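Local coordinates for protein aminotransferase (PDB 4ZM4) that belongs to the class-III aminotransferase family and binds pyridoxal-5'-phosphate and the ligand P3B at the interface of its two subunits, at residues E218-N223 with I227-G232. The protein carries 1 engineered substitution. Numbering follows the deposited sequence.
Sequences EPVLAN and IPPAPG. With P3B ((3E,4R,5R)-4,5-dihydroxy-3-{[(Z)-{3-hydroxy-2-methyl-5-[(phosphonooxy)methyl]pyridin-4(1H)-ylidene}methyl]imino}cyclohex-1-ene-1-carboxylic acid), chain H.
The carbonyl of Pro-219 points down onto one face of the Pro-229 ring, nearest its CG and CD, with O to CD at 3.4 Å, a van der Waals contact with the ring methylenes. Beside it, Leu-221 N donates to Ile-227 O at 3.1 Å, and Ile-227 N reaches Leu-221 O at 2.9 Å, a weak, bent bond, so one antiparallel hydrogen-bonded pair ties the two halves of the loop together. CB of Leu-221 also rests against Ile-227 O, and Trp-195 NE1 gives this oxygen a second hydrogen bond. Apolar branches fill in around these groups: Val-220 CG1, anti to the backbone N (chi1 174°), lies near Pro-228 CA, CG2 approaches Pro-229 CD, and Leu-221 CD2 meets Ile-227 CD1 at 4.3 Å.

At the start of 218-223, the carboxylate of Glu-218 reaches across to the backbone that follows it and holds it in place. Its OE1 takes the N-H of Ala-222 at 2.8 Å, on the syn side but tilted 33° out of the carboxylate plane, while OE2 is met by Asn-223 ND2 from above that plane and also bonds Tyr-150 N. For the amide this bond lies nearly in plane, 11° out. The same ND2 donates to P3B OAE at 2.8 Å, and OD1 accepts from P3B OAG at 2.6 Å, so partners on both amide atoms fix its rotation. Glu-218 lines the P3B pocket itself, with CD beside methyl carbon CAA, and also holds the Asn-223 amide in place. Here the loop between strand 212-217 and helix 233-244 places side chains at the cofactor site of a class-III, fold-type I PLP enzyme.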
loop_
_atom_site.group_PDB
_atom_site.type_symbol
_atom_site.label_atom_id
_atom_site.label_comp_id
_atom_site.label_asym_id
_atom_site.label_seq_id
_atom_site.Cartn_x
_atom_site.Cartn_y
_atom_site.Cartn_z
ATOM N N GLU B 218 -5.965 -18.996 -0.417
ATOM C CA GLU B 218 -4.632 -19.238 0.132
ATOM C C GLU B 218 -4.323 -20.693 -0.110
ATOM O O GLU B 218 -4.900 -21.571 0.529
ATOM C CB GLU B 218 -4.560 -18.962 1.639
ATOM C CG GLU B 218 -4.623 -17.494 2.034
ATOM C CD GLU B 218 -4.427 -17.301 3.523
ATOM O OE1 GLU B 218 -3.442 -17.865 4.089
ATOM O OE2 GLU B 218 -5.248 -16.592 4.152
ATOM N N PRO B 219 -3.384 -20.986 -1.037
ATOM C CA PRO B 219 -3.217 -22.407 -1.396
ATOM C C PRO B 219 -2.833 -23.252 -0.180
ATOM O O PRO B 219 -3.240 -24.400 -0.086
ATOM C CB PRO B 219 -2.108 -22.392 -2.459
ATOM C CG PRO B 219 -1.964 -20.982 -2.872
ATOM C CD PRO B 219 -2.446 -20.119 -1.769
ATOM N N VAL B 220 -2.026 -22.706 0.701
ATOM C CA VAL B 220 -1.918 -23.213 2.070
ATOM C C VAL B 220 -2.540 -22.140 2.950
ATOM O O VAL B 220 -2.167 -20.974 2.863
ATOM C CB VAL B 220 -0.471 -23.369 2.533
ATOM C CG1 VAL B 220 -0.425 -23.760 4.005
ATOM C CG2 VAL B 220 0.245 -24.403 1.713
ATOM N N LEU B 221 -3.522 -22.503 3.760
ATOM C CA LEU B 221 -4.163 -21.540 4.649
ATOM C C LEU B 221 -3.173 -21.218 5.763
ATOM O O LEU B 221 -2.933 -22.065 6.625
ATOM C CB LEU B 221 -5.464 -22.095 5.236
ATOM C CG LEU B 221 -6.116 -21.251 6.358
ATOM C CD1 LEU B 221 -6.305 -19.814 5.920
ATOM C CD2 LEU B 221 -7.445 -21.832 6.809
ATOM N N ALA B 222 -2.613 -20.006 5.761
ATOM C CA ALA B 222 -1.616 -19.610 6.791
ATOM C C ALA B 222 -2.144 -18.647 7.876
ATOM O O ALA B 222 -1.667 -18.703 9.005
ATOM C CB ALA B 222 -0.399 -19.031 6.135
ATOM N N ASN B 223 -3.160 -17.824 7.572
ATOM C CA ASN B 223 -3.740 -16.885 8.548
ATOM C C ASN B 223 -4.797 -17.494 9.498
ATOM O O ASN B 223 -5.603 -16.784 10.115
ATOM C CB ASN B 223 -4.386 -15.698 7.818
ATOM C CG ASN B 223 -3.396 -14.833 7.087
ATOM O OD1 ASN B 223 -2.748 -13.955 7.670
ATOM N ND2 ASN B 223 -3.323 -15.009 5.801
ATOM N N ILE B 227 -3.088 -24.758 7.708
ATOM C CA ILE B 227 -3.809 -25.907 7.174
ATOM C C ILE B 227 -3.521 -26.067 5.680
ATOM O O ILE B 227 -4.048 -25.321 4.845
ATOM C CB ILE B 227 -5.334 -25.802 7.437
ATOM C CG1 ILE B 227 -5.577 -25.580 8.933
ATOM C CG2 ILE B 227 -6.034 -27.068 6.969
ATOM C CD1 ILE B 227 -7.018 -25.287 9.299
ATOM N N PRO B 228 -2.713 -27.072 5.337
ATOM C CA PRO B 228 -2.490 -27.330 3.939
ATOM C C PRO B 228 -3.749 -27.841 3.233
ATOM O O PRO B 228 -4.731 -28.235 3.880
ATOM C CB PRO B 228 -1.398 -28.409 3.947
ATOM C CG PRO B 228 -1.601 -29.143 5.223
ATOM C CD PRO B 228 -2.216 -28.166 6.196
ATOM N N PRO B 229 -3.741 -27.812 1.905
ATOM C CA PRO B 229 -4.926 -28.297 1.216
ATOM C C PRO B 229 -4.967 -29.823 1.313
ATOM O O PRO B 229 -3.919 -30.474 1.255
ATOM C CB PRO B 229 -4.693 -27.841 -0.221
ATOM C CG PRO B 229 -3.202 -27.827 -0.364
ATOM C CD PRO B 229 -2.631 -27.520 0.990
ATOM N N ALA B 230 -6.160 -30.383 1.465
ATOM C CA ALA B 230 -6.352 -31.828 1.457
ATOM C C ALA B 230 -5.914 -32.387 0.110
ATOM O O ALA B 230 -6.000 -31.704 -0.915
ATOM C CB ALA B 230 -7.808 -32.169 1.708
ATOM N N PRO B 231 -5.448 -33.639 0.094
ATOM C CA PRO B 231 -5.103 -34.317 -1.169
ATOM C C PRO B 231 -6.183 -34.129 -2.232
ATOM O O PRO B 231 -7.357 -34.410 -1.977
ATOM C CB PRO B 231 -5.007 -35.795 -0.765
ATOM C CG PRO B 231 -4.658 -35.777 0.697
ATOM C CD PRO B 231 -5.334 -34.542 1.261
ATOM N N GLY B 232 -5.785 -33.605 -3.390
ATOM C CA GLY B 232 -6.688 -33.388 -4.527
ATOM C C GLY B 232 -7.537 -32.112 -4.540
ATOM O O GLY B 232 -8.257 -31.868 -5.521
HETATM O OAH P3B H . -2.300 -5.670 2.936
HETATM P PBA P3B H . -1.036 -6.568 3.267
HETATM O OAI P3B H . -0.991 -6.576 4.765
HETATM O OAC P3B H . 0.267 -6.025 2.702
HETATM O OAQ P3B H . -1.513 -8.052 2.660
HETATM C CAM P3B H . -2.882 -8.555 2.791
HETATM C CAV P3B H . -2.804 -9.926 2.756
HETATM C CAL P3B H . -3.157 -10.550 1.568
HETATM N NAP P3B H . -3.042 -11.932 1.491
HETATM C CAU P3B H . -2.575 -12.670 2.554
HETATM C CAA P3B H . -2.494 -14.035 2.483
HETATM C CAW P3B H . -2.273 -12.076 3.699
HETATM O OAE P3B H . -1.823 -12.859 4.705
HETATM C CAX P3B H . -2.331 -10.691 3.858
HETATM C CAJ P3B H . -2.000 -10.081 5.120
HETATM N NAO P3B H . -1.770 -10.833 6.249
HETATM C CAT P3B H . -1.570 -10.265 7.480
HETATM C CAK P3B H . -1.745 -8.891 7.802
HETATM C CAS P3B H . -1.611 -8.362 9.081
HETATM C CAR P3B H . -1.736 -6.984 9.340
HETATM O OAD P3B H . -1.514 -6.496 10.459
HETATM O OAB P3B H . -2.142 -6.203 8.514
HETATM C CAN P3B H . -1.080 -9.081 10.079
HETATM C CAY P3B H . -0.714 -10.553 9.832
HETATM O OAF P3B H . -1.143 -11.187 11.052
HETATM C CAZ P3B H . -1.322 -11.217 8.530
HETATM O OAG P3B H . -0.661 -12.442 8.041
#